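Local coordinates for L-lysine 6-monooxygenase (PDB 5CQF), which probably catalyses the FAD- and NADP-dependent hydroxylation of the side-chain amine of L-lysine, a step of siderophore biosynthesis, at residues A[269-272]-A[273-277]; A[330-333]-A[334-337]; A[234-238]-A[239-243]. All blocks are in the same frame, centred on the assembly; numbering follows the deposited sequence.

Interaction 1: A[269-272]-A[273-277]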
ATOM      1  N   ALA A 269      37.051   9.520  18.161  1.00 47.16           N
ATOM      2  CA  ALA A 269      36.077   8.530  17.715  1.00 45.04           C
ATOM      3  C   ALA A 269      35.016   9.155  16.778  1.00 43.13           C
ATOM      4  O   ALA A 269      34.629   8.532  15.789  1.00 41.22           O
ATOM      5  CB  ALA A 269      35.440   7.819  18.900  1.00 44.42           C
ATOM      6  N   ARG A 270      34.573  10.372  17.076  1.00 42.97           N
ATOM      7  CA  ARG A 270      33.668  11.110  16.176  1.00 44.23           C
ATOM      8  C   ARG A 270      34.171  11.214  14.749  1.00 45.05           C
ATOM      9  O   ARG A 270      33.401  11.030  13.807  1.00 41.25           O
ATOM     10  CB  ARG A 270      33.416  12.523  16.681  1.00 44.89           C
ATOM     11  CG  ARG A 270      32.537  12.554  17.916  1.00 46.38           C
ATOM     12  CD  ARG A 270      32.421  13.953  18.477  1.00 46.57           C
ATOM     13  NE  ARG A 270      31.783  13.944  19.799  1.00 49.70           N
ATOM     14  CZ  ARG A 270      31.386  15.038  20.446  1.00 50.03           C
ATOM     15  NH1 ARG A 270      31.562  16.236  19.913  1.00 49.07           N
ATOM     16  NH2 ARG A 270      30.808  14.928  21.627  1.00 52.76           N
ATOM     17  N   GLN A 271      35.453  11.512  14.586  1.00 47.85           N
ATOM     18  CA  GLN A 271      36.034  11.605  13.251  1.00 51.79           C
ATOM     19  C   GLN A 271      36.051  10.241  12.551  1.00 52.06           C
ATOM     20  O   GLN A 271      35.706  10.153  11.360  1.00 50.19           O
ATOM     21  CB  GLN A 271      37.455  12.186  13.292  1.00 56.98           C
ATOM     22  CG  GLN A 271      38.003  12.523  11.901  1.00 60.90           C
ATOM     23  CD  GLN A 271      37.070  13.460  11.124  1.00 65.89           C
ATOM     24  OE1 GLN A 271      36.465  13.063  10.103  1.00 66.49           O
ATOM     25  NE2 GLN A 271      36.911  14.701  11.632  1.00 64.93           N
ATOM     26  N   ARG A 272      36.433   9.187  13.284  1.00 51.12           N
ATOM     27  CA  ARG A 272      36.315   7.823  12.758  1.00 52.88           C
ATOM     28  C   ARG A 272      34.870   7.495  12.366  1.00 49.62           C
ATOM     29  O   ARG A 272      34.636   6.847  11.347  1.00 47.78           O
ATOM     30  CB  ARG A 272      36.825   6.781  13.758  1.00 57.54           C
ATOM     31  CG  ARG A 272      38.337   6.798  13.959  1.00 61.13           C
ATOM     32  CD  ARG A 272      38.859   5.480  14.536  1.00 66.01           C
ATOM     33  NE  ARG A 272      38.358   5.134  15.882  1.00 67.01           N
ATOM     34  CZ  ARG A 272      38.734   5.719  17.030  1.00 66.06           C
ATOM     35  NH1 ARG A 272      38.219   5.301  18.187  1.00 65.97           N
ATOM     36  NH2 ARG A 272      39.595   6.738  17.042  1.00 63.75           N
ATOM     37  N   PHE A 273      33.910   7.951  13.176  1.00 46.92           N
ATOM     38  CA  PHE A 273      32.496   7.740  12.878  1.00 44.59           C
ATOM     39  C   PHE A 273      32.066   8.474  11.629  1.00 44.75           C
ATOM     40  O   PHE A 273      31.413   7.883  10.807  1.00 45.76           O
ATOM     41  CB  PHE A 273      31.629   8.142  14.045  1.00 43.58           C
ATOM     42  CG  PHE A 273      30.154   7.974  13.800  1.00 43.93           C
ATOM     43  CD1 PHE A 273      29.527   6.747  14.026  1.00 43.60           C
ATOM     44  CD2 PHE A 273      29.378   9.041  13.342  1.00 43.06           C
ATOM     45  CE1 PHE A 273      28.151   6.599  13.817  1.00 42.47           C
ATOM     46  CE2 PHE A 273      28.002   8.886  13.137  1.00 42.78           C
ATOM     47  CZ  PHE A 273      27.392   7.668  13.374  1.00 40.73           C
ATOM     48  N   LEU A 274      32.462   9.735  11.468  1.00 45.33           N
ATOM     49  CA  LEU A 274      32.096  10.492  10.288  1.00 46.92           C
ATOM     50  C   LEU A 274      32.753   9.967   9.014  1.00 49.55           C
ATOM     51  O   LEU A 274      32.154   9.992   7.943  1.00 45.57           O
ATOM     52  CB  LEU A 274      32.436  11.967  10.450  1.00 48.66           C
ATOM     53  CG  LEU A 274      31.631  12.745  11.491  1.00 50.38           C
ATOM     54  CD1 LEU A 274      32.173  14.175  11.632  1.00 51.41           C
ATOM     55  CD2 LEU A 274      30.161  12.751  11.128  1.00 49.10           C
ATOM     56  N   ASP A 275      33.990   9.498   9.119  1.00 54.28           N
ATOM     57  CA  ASP A 275      34.639   8.874   7.961  1.00 58.44           C
ATOM     58  C   ASP A 275      33.902   7.623   7.486  1.00 54.43           C
ATOM     59  O   ASP A 275      33.699   7.465   6.285  1.00 54.48           O
ATOM     60  CB  ASP A 275      36.115   8.566   8.245  1.00 63.79           C
ATOM     61  CG  ASP A 275      36.947   9.833   8.403  1.00 71.97           C
ATOM     62  OD1 ASP A 275      36.433  10.943   8.067  1.00 77.79           O
ATOM     63  OD2 ASP A 275      38.098   9.713   8.889  1.00 77.07           O
ATOM     64  N   TRP A 276      33.503   6.759   8.418  1.00 50.81           N
ATOM     65  CA  TRP A 276      32.618   5.649   8.081  1.00 52.54           C
ATOM     66  C   TRP A 276      31.283   6.199   7.549  1.00 52.60           C
ATOM     67  O   TRP A 276      30.871   5.877   6.445  1.00 50.62           O
ATOM     68  CB  TRP A 276      32.375   4.699   9.280  1.00 53.26           C
ATOM     69  CG  TRP A 276      31.270   3.676   8.992  1.00 54.61           C
ATOM     70  CD1 TRP A 276      31.390   2.475   8.321  1.00 55.91           C
ATOM     71  CD2 TRP A 276      29.889   3.812   9.321  1.00 55.14           C
ATOM     72  NE1 TRP A 276      30.160   1.864   8.224  1.00 57.09           N
ATOM     73  CE2 TRP A 276      29.224   2.667   8.826  1.00 56.65           C
ATOM     74  CE3 TRP A 276      29.142   4.799   9.989  1.00 54.71           C
ATOM     75  CZ2 TRP A 276      27.850   2.481   8.984  1.00 57.72           C
ATOM     76  CZ3 TRP A 276      27.788   4.617  10.139  1.00 56.01           C
ATOM     77  CH2 TRP A 276      27.149   3.468   9.639  1.00 58.43           C
ATOM     78  N   SER A 277      30.638   7.052   8.334  1.00 53.82           N
ATOM     79  CA  SER A 277      29.335   7.628   7.979  1.00 57.32           C
ATOM     80  C   SER A 277      29.288   8.273   6.572  1.00 57.87           C
ATOM     81  O   SER A 277      28.343   8.046   5.789  1.00 55.79           O
ATOM     82  CB  SER A 277      28.916   8.635   9.048  1.00 56.80           C
ATOM     83  OG  SER A 277      27.761   9.335   8.652  1.00 59.77           O
TER

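Interaction 2: A[330-333]-A[334-337]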
ATOM      1  N   LEU A 330      31.896  15.069 -18.563  1.00 48.86           N
ATOM      2  CA  LEU A 330      31.788  14.118 -17.455  1.00 45.53           C
ATOM      3  C   LEU A 330      32.939  13.134 -17.454  1.00 44.90           C
ATOM      4  O   LEU A 330      33.382  12.678 -18.503  1.00 45.11           O
ATOM      5  CB  LEU A 330      30.495  13.308 -17.561  1.00 44.65           C
ATOM      6  CG  LEU A 330      29.155  14.027 -17.689  1.00 44.68           C
ATOM      7  CD1 LEU A 330      27.994  13.053 -17.510  1.00 42.54           C
ATOM      8  CD2 LEU A 330      29.058  15.156 -16.682  1.00 44.77           C
ATOM      9  N   THR A 331      33.381  12.770 -16.264  1.00 43.15           N
ATOM     10  CA  THR A 331      34.368  11.740 -16.107  1.00 43.34           C
ATOM     11  C   THR A 331      33.797  10.670 -15.184  1.00 43.80           C
ATOM     12  O   THR A 331      33.351  10.972 -14.074  1.00 41.24           O
ATOM     13  CB  THR A 331      35.681  12.341 -15.556  1.00 43.43           C
ATOM     14  OG1 THR A 331      36.229  13.217 -16.540  1.00 44.67           O
ATOM     15  CG2 THR A 331      36.706  11.277 -15.233  1.00 43.79           C
ATOM     16  N   ASP A 332      33.779   9.425 -15.664  1.00 45.64           N
ATOM     17  CA  ASP A 332      33.450   8.291 -14.813  1.00 45.38           C
ATOM     18  C   ASP A 332      34.636   8.066 -13.888  1.00 48.07           C
ATOM     19  O   ASP A 332      35.728   7.813 -14.338  1.00 48.49           O
ATOM     20  CB  ASP A 332      33.170   7.055 -15.645  1.00 44.73           C
ATOM     21  CG  ASP A 332      33.000   5.811 -14.801  1.00 47.26           C
ATOM     22  OD1 ASP A 332      33.690   5.681 -13.757  1.00 48.49           O
ATOM     23  OD2 ASP A 332      32.168   4.948 -15.180  1.00 49.41           O
ATOM     24  N   THR A 333      34.401   8.176 -12.596  1.00 51.82           N
ATOM     25  CA  THR A 333      35.443   8.073 -11.568  1.00 57.06           C
ATOM     26  C   THR A 333      36.254   6.758 -11.555  1.00 56.69           C
ATOM     27  O   THR A 333      37.426   6.773 -11.199  1.00 57.49           O
ATOM     28  CB  THR A 333      34.794   8.326 -10.183  1.00 61.39           C
ATOM     29  OG1 THR A 333      34.619   9.739 -10.045  1.00 67.94           O
ATOM     30  CG2 THR A 333      35.637   7.790  -8.996  1.00 64.81           C
ATOM     31  N   PHE A 334      35.640   5.643 -11.948  1.00 56.13           N
ATOM     32  CA  PHE A 334      36.316   4.329 -11.948  1.00 55.54           C
ATOM     33  C   PHE A 334      37.074   4.034 -13.249  1.00 54.95           C
ATOM     34  O   PHE A 334      38.247   3.663 -13.231  1.00 53.83           O
ATOM     35  CB  PHE A 334      35.309   3.216 -11.674  1.00 54.72           C
ATOM     36  CG  PHE A 334      34.661   3.321 -10.327  1.00 54.10           C
ATOM     37  CD1 PHE A 334      35.431   3.243  -9.166  1.00 55.36           C
ATOM     38  CD2 PHE A 334      33.300   3.503 -10.211  1.00 51.99           C
ATOM     39  CE1 PHE A 334      34.847   3.353  -7.917  1.00 55.49           C
ATOM     40  CE2 PHE A 334      32.702   3.612  -8.962  1.00 53.01           C
ATOM     41  CZ  PHE A 334      33.475   3.543  -7.818  1.00 54.35           C
ATOM     42  N   SER A 335      36.389   4.205 -14.369  1.00 54.13           N
ATOM     43  CA  SER A 335      36.940   3.868 -15.669  1.00 54.26           C
ATOM     44  C   SER A 335      37.871   4.951 -16.184  1.00 56.02           C
ATOM     45  O   SER A 335      38.674   4.696 -17.077  1.00 58.60           O
ATOM     46  CB  SER A 335      35.802   3.690 -16.670  1.00 52.32           C
ATOM     47  OG  SER A 335      35.229   4.945 -16.970  1.00 49.92           O
ATOM     48  N   GLN A 336      37.731   6.157 -15.639  1.00 56.51           N
ATOM     49  CA  GLN A 336      38.331   7.379 -16.195  1.00 58.86           C
ATOM     50  C   GLN A 336      37.815   7.741 -17.604  1.00 55.76           C
ATOM     51  O   GLN A 336      38.228   8.741 -18.153  1.00 57.95           O
ATOM     52  CB  GLN A 336      39.881   7.341 -16.146  1.00 63.85           C
ATOM     53  CG  GLN A 336      40.483   7.148 -14.745  1.00 70.60           C
ATOM     54  CD  GLN A 336      40.146   8.287 -13.772  1.00 77.72           C
ATOM     55  OE1 GLN A 336      40.135   9.472 -14.148  1.00 83.64           O
ATOM     56  NE2 GLN A 336      39.863   7.931 -12.518  1.00 77.23           N
ATOM     57  N   ARG A 337      36.908   6.961 -18.182  1.00 57.05           N
ATOM     58  CA  ARG A 337      36.306   7.312 -19.476  1.00 60.93           C
ATOM     59  C   ARG A 337      35.593   8.662 -19.348  1.00 57.35           C
ATOM     60  O   ARG A 337      35.014   8.964 -18.296  1.00 53.04           O
ATOM     61  CB  ARG A 337      35.300   6.229 -19.939  1.00 69.63           C
ATOM     62  CG  ARG A 337      35.653   5.459 -21.223  1.00 79.69           C
ATOM     63  CD  ARG A 337      36.703   4.359 -21.039  1.00 84.69           C
ATOM     64  NE  ARG A 337      36.175   3.127 -20.436  1.00 85.48           N
ATOM     65  CZ  ARG A 337      36.920   2.068 -20.092  1.00 86.70           C
ATOM     66  NH1 ARG A 337      38.237   2.074 -20.301  1.00 86.75           N
ATOM     67  NH2 ARG A 337      36.353   0.999 -19.530  1.00 81.55           N
TER

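Interaction 3: A[234-238]-A[239-243]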
ATOM      1  N   SER A 234      20.948  13.465 -15.771  1.00 34.60           N
ATOM      2  CA  SER A 234      20.984  13.368 -14.349  1.00 34.03           C
ATOM      3  C   SER A 234      22.278  12.698 -13.985  1.00 34.17           C
ATOM      4  O   SER A 234      22.472  11.511 -14.264  1.00 32.82           O
ATOM      5  CB  SER A 234      19.773  12.536 -13.878  1.00 35.17           C
ATOM      6  OG  SER A 234      19.770  12.318 -12.481  1.00 36.73           O
ATOM      7  N   VAL A 235      23.166  13.472 -13.361  1.00 35.27           N
ATOM      8  CA  VAL A 235      24.536  13.055 -13.050  1.00 35.49           C
ATOM      9  C   VAL A 235      24.689  12.796 -11.569  1.00 36.45           C
ATOM     10  O   VAL A 235      24.304  13.634 -10.748  1.00 37.26           O
ATOM     11  CB  VAL A 235      25.546  14.128 -13.460  1.00 36.29           C
ATOM     12  CG1 VAL A 235      26.937  13.743 -13.023  1.00 36.90           C
ATOM     13  CG2 VAL A 235      25.531  14.334 -14.979  1.00 36.77           C
ATOM     14  N   HIS A 236      25.255  11.632 -11.240  1.00 37.77           N
ATOM     15  CA  HIS A 236      25.397  11.166  -9.857  1.00 40.03           C
ATOM     16  C   HIS A 236      26.844  10.827  -9.538  1.00 42.30           C
ATOM     17  O   HIS A 236      27.518  10.163 -10.338  1.00 43.63           O
ATOM     18  CB  HIS A 236      24.555   9.922  -9.666  1.00 39.86           C
ATOM     19  CG  HIS A 236      23.113  10.140  -9.992  1.00 41.98           C
ATOM     20  ND1 HIS A 236      22.222  10.674  -9.089  1.00 42.82           N
ATOM     21  CD2 HIS A 236      22.417   9.938 -11.134  1.00 41.79           C
ATOM     22  CE1 HIS A 236      21.033  10.773  -9.654  1.00 42.44           C
ATOM     23  NE2 HIS A 236      21.129  10.345 -10.899  1.00 42.18           N
ATOM     24  N   ARG A 237      27.312  11.266  -8.378  1.00 42.80           N
ATOM     25  CA  ARG A 237      28.672  10.959  -7.928  1.00 46.80           C
ATOM     26  C   ARG A 237      28.826   9.462  -7.677  1.00 45.36           C
ATOM     27  O   ARG A 237      29.901   8.912  -7.856  1.00 43.44           O
ATOM     28  CB  ARG A 237      29.027  11.718  -6.645  1.00 49.92           C
ATOM     29  CG  ARG A 237      30.490  11.572  -6.205  1.00 56.55           C
ATOM     30  CD  ARG A 237      30.799  12.477  -5.003  1.00 62.75           C
ATOM     31  NE  ARG A 237      29.915  12.144  -3.871  1.00 69.66           N
ATOM     32  CZ  ARG A 237      30.220  11.328  -2.850  1.00 72.88           C
ATOM     33  NH1 ARG A 237      31.424  10.747  -2.735  1.00 70.41           N
ATOM     34  NH2 ARG A 237      29.304  11.100  -1.918  1.00 74.37           N
ATOM     35  N   CYS A 238      27.748   8.826  -7.246  1.00 42.52           N
ATOM     36  CA  CYS A 238      27.748   7.403  -6.978  1.00 44.65           C
ATOM     37  C   CYS A 238      26.669   6.744  -7.862  1.00 41.66           C
ATOM     38  O   CYS A 238      26.564   7.082  -9.042  1.00 39.00           O
ATOM     39  CB  CYS A 238      27.569   7.165  -5.455  1.00 48.43           C
ATOM     40  SG  CYS A 238      28.977   7.720  -4.415  1.00 57.74           S
ATOM     41  N   ALA A 239      25.893   5.798  -7.334  1.00 41.37           N
ATOM     42  CA  ALA A 239      24.770   5.216  -8.088  1.00 42.33           C
ATOM     43  C   ALA A 239      23.629   6.203  -8.170  1.00 40.98           C
ATOM     44  O   ALA A 239      23.552   7.177  -7.389  1.00 40.23           O
ATOM     45  CB  ALA A 239      24.279   3.909  -7.459  1.00 43.75           C
ATOM     46  N   GLY A 240      22.747   5.972  -9.130  1.00 38.31           N
ATOM     47  CA  GLY A 240      21.659   6.922  -9.345  1.00 38.32           C
ATOM     48  C   GLY A 240      20.540   6.859  -8.329  1.00 38.02           C
ATOM     49  O   GLY A 240      20.661   6.291  -7.250  1.00 38.11           O
ATOM     50  N   PHE A 241      19.411   7.409  -8.730  1.00 37.68           N
ATOM     51  CA  PHE A 241      18.237   7.470  -7.897  1.00 37.67           C
ATOM     52  C   PHE A 241      17.703   6.089  -7.513  1.00 38.63           C
ATOM     53  O   PHE A 241      17.156   5.940  -6.429  1.00 38.39           O
ATOM     54  CB  PHE A 241      17.129   8.241  -8.628  1.00 37.06           C
ATOM     55  CG  PHE A 241      17.381   9.714  -8.773  1.00 34.59           C
ATOM     56  CD1 PHE A 241      17.644  10.492  -7.686  1.00 34.12           C
ATOM     57  CD2 PHE A 241      17.273  10.320 -10.004  1.00 35.42           C
ATOM     58  CE1 PHE A 241      17.818  11.851  -7.807  1.00 34.34           C
ATOM     59  CE2 PHE A 241      17.433  11.686 -10.137  1.00 35.99           C
ATOM     60  CZ  PHE A 241      17.711  12.456  -9.029  1.00 34.11           C
ATOM     61  N   LYS A 242      17.875   5.080  -8.367  1.00 41.17           N
ATOM     62  CA  LYS A 242      17.283   3.740  -8.094  1.00 43.08           C
ATOM     63  C   LYS A 242      17.923   3.012  -6.918  1.00 43.13           C
ATOM     64  O   LYS A 242      17.363   2.038  -6.380  1.00 39.44           O
ATOM     65  CB  LYS A 242      17.349   2.841  -9.332  1.00 45.95           C
ATOM     66  CG  LYS A 242      16.338   3.222 -10.397  1.00 48.57           C
ATOM     67  CD  LYS A 242      16.760   2.716 -11.774  1.00 53.14           C
ATOM     68  CE  LYS A 242      15.626   2.858 -12.787  1.00 55.27           C
ATOM     69  NZ  LYS A 242      16.080   3.471 -14.072  1.00 58.90           N
ATOM     70  N   LEU A 243      19.112   3.469  -6.539  1.00 43.34           N
ATOM     71  CA  LEU A 243      19.799   2.904  -5.397  1.00 44.05           C
ATOM     72  C   LEU A 243      19.904   3.870  -4.194  1.00 43.20           C
ATOM     73  O   LEU A 243      20.566   3.530  -3.224  1.00 45.17           O
ATOM     74  CB  LEU A 243      21.171   2.339  -5.827  1.00 43.78           C
ATOM     75  CG  LEU A 243      21.094   1.009  -6.605  1.00 44.97           C
ATOM     76  CD1 LEU A 243      22.414   0.675  -7.305  1.00 45.38           C
ATOM     77  CD2 LEU A 243      20.682  -0.152  -5.708  1.00 43.84           C
TER
HETATM   78  O   HOH W   1      24.949   9.158  -6.279  1.00 49.28           O

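Interaction 1: A[269-272]-A[273-277]
Q271, R272 and F273 carry most of this contact, each gripping a residue one helical turn away. D275 N donates to Q271 O over 2.9 Å. Above that bond the two side chains cross at a slant, the Q271 amide and D275 carboxylate planes turned 40° apart. A bend at chi2 (55°) turns the amide forward along the helix toward D275.

R272 O takes the bond from W276 N at 3.1 Å. The R272 side chain turns the other way, bending at chi3 back toward A269, and lays one guanidinium face against A269 CA, 3.8 Å above the plane and toward its rim. Its NH1 is hydrogen-bonded to F334 O of the second subunit.

F273 N reaches A269 O at 2.8 Å, and F273 CB sits 3.4 Å from R270 O. With CG trans to the backbone N (chi1 179°), the ring swings off the helix and meets F334 of the second subunit edge-to-face. L274, meanwhile, packs on F262 of helix 255-264. Successive i to i+4 backbone bonds, with one flank against another subunit, mark this as an interface alpha-helix.

Interaction 2: A[330-333]-A[334-337]
D332 and F334 to R337 meet in a beta-hairpin turn, the reversal that leads strand 325-332 into strand 338-343. The central atom is D332 OD1, which accepts from two backbone donors: F334 N at 2.7 Å, nearly in line with the C-O bond, and S335 N at 3.1 Å, from well above the carboxylate plane (69° out of it). The first of these bonds closes an Asx turn, and the pair together fixes the rotation of the carboxylate. The side chain can fold over the turn because CG lies opposite the backbone N (chi1 173°).

The backbone closes the hairpin below it. D332 N donates to R337 O over 2.9 Å, almost straight at the carbonyl, while the return bond from Q336 N to D332 O is weak. T331 CA adds a C-H...O contact to the same R337 O.

The second shell holds these groups in place. R337 N is held by S335 OG at 2.9 Å in an ST turn, the serine hydroxyl sitting between N and the carbonyl carbon (chi1 71°), where it reaches the R337 N-H. D332 OD2 is hydrogen-bonded to Y261 OH of the second subunit, and the F334 ring meets Y313 of its own chain edge-to-face. At the outer side, S335 CB stands 3.6 Å above the plane of the R337 guanidinium, toward its rim.

Interaction 3: A[234-238]-A[239-243]
Where strand 231-235 leaves the parallel sheet of the Rossmann-type domain, the chain turns back on itself and brings H236 against G240 and F241. The imidazole is gripped on two sides. G240 CA makes a CH-pi contact over its face, 3.6 Å from the ring centroid and only 10° off the normal. Its edge points into the F241 ring as a T-shaped pair, with centroids 4.7 Å apart and planes at 81°; H236 CE1 lies over the centre of the phenyl face.

S234 OG approaches the same phenyl ring, 3.4 Å from F241 CE2, and receives a weak bond from H236 NE2 at 2.9 Å. The other imidazole nitrogen, ND1, is hydrogen-bonded to S212 OG. Both ends of the histidine therefore have polar partners although the residue is buried.

At the tip of the turn a water bridges the chain, accepting from C238 N at 3.0 Å and donating to A239 O at 2.7 Å. No direct hydrogen bond crosses between the two halves.

F241 also packs on A216 and S217 of helix 214-226, the helix that follows a GxGxxA-like turn. This is consistent with the strand-end loops of a dinucleotide-binding Rossmann domain, probably the one serving NADP.

All three contacts are local and adjoin the second subunit, but their chemistry differs. Interaction 1 rests on repeated main-chain bonds in a helix, interaction 2 on a carboxylate accepting two backbone N-H groups in a hairpin turn, and interaction 3 on aromatic packing and a bridging water. Interaction 3 buries its histidine and phenylalanine; interactions 1 and 2 mix exposed polar with buried hydrophobic residues. Interactions 2 and 3 touch, L330 CD1 lying 3.8 Å from V235 CG2. Interaction 1 touches neither within the chain, its centre about 27 Å from that of interaction 2 and about 24 Å from that of interaction 3, yet its helix meets the copies of both: F334 and C238 of the second subunit.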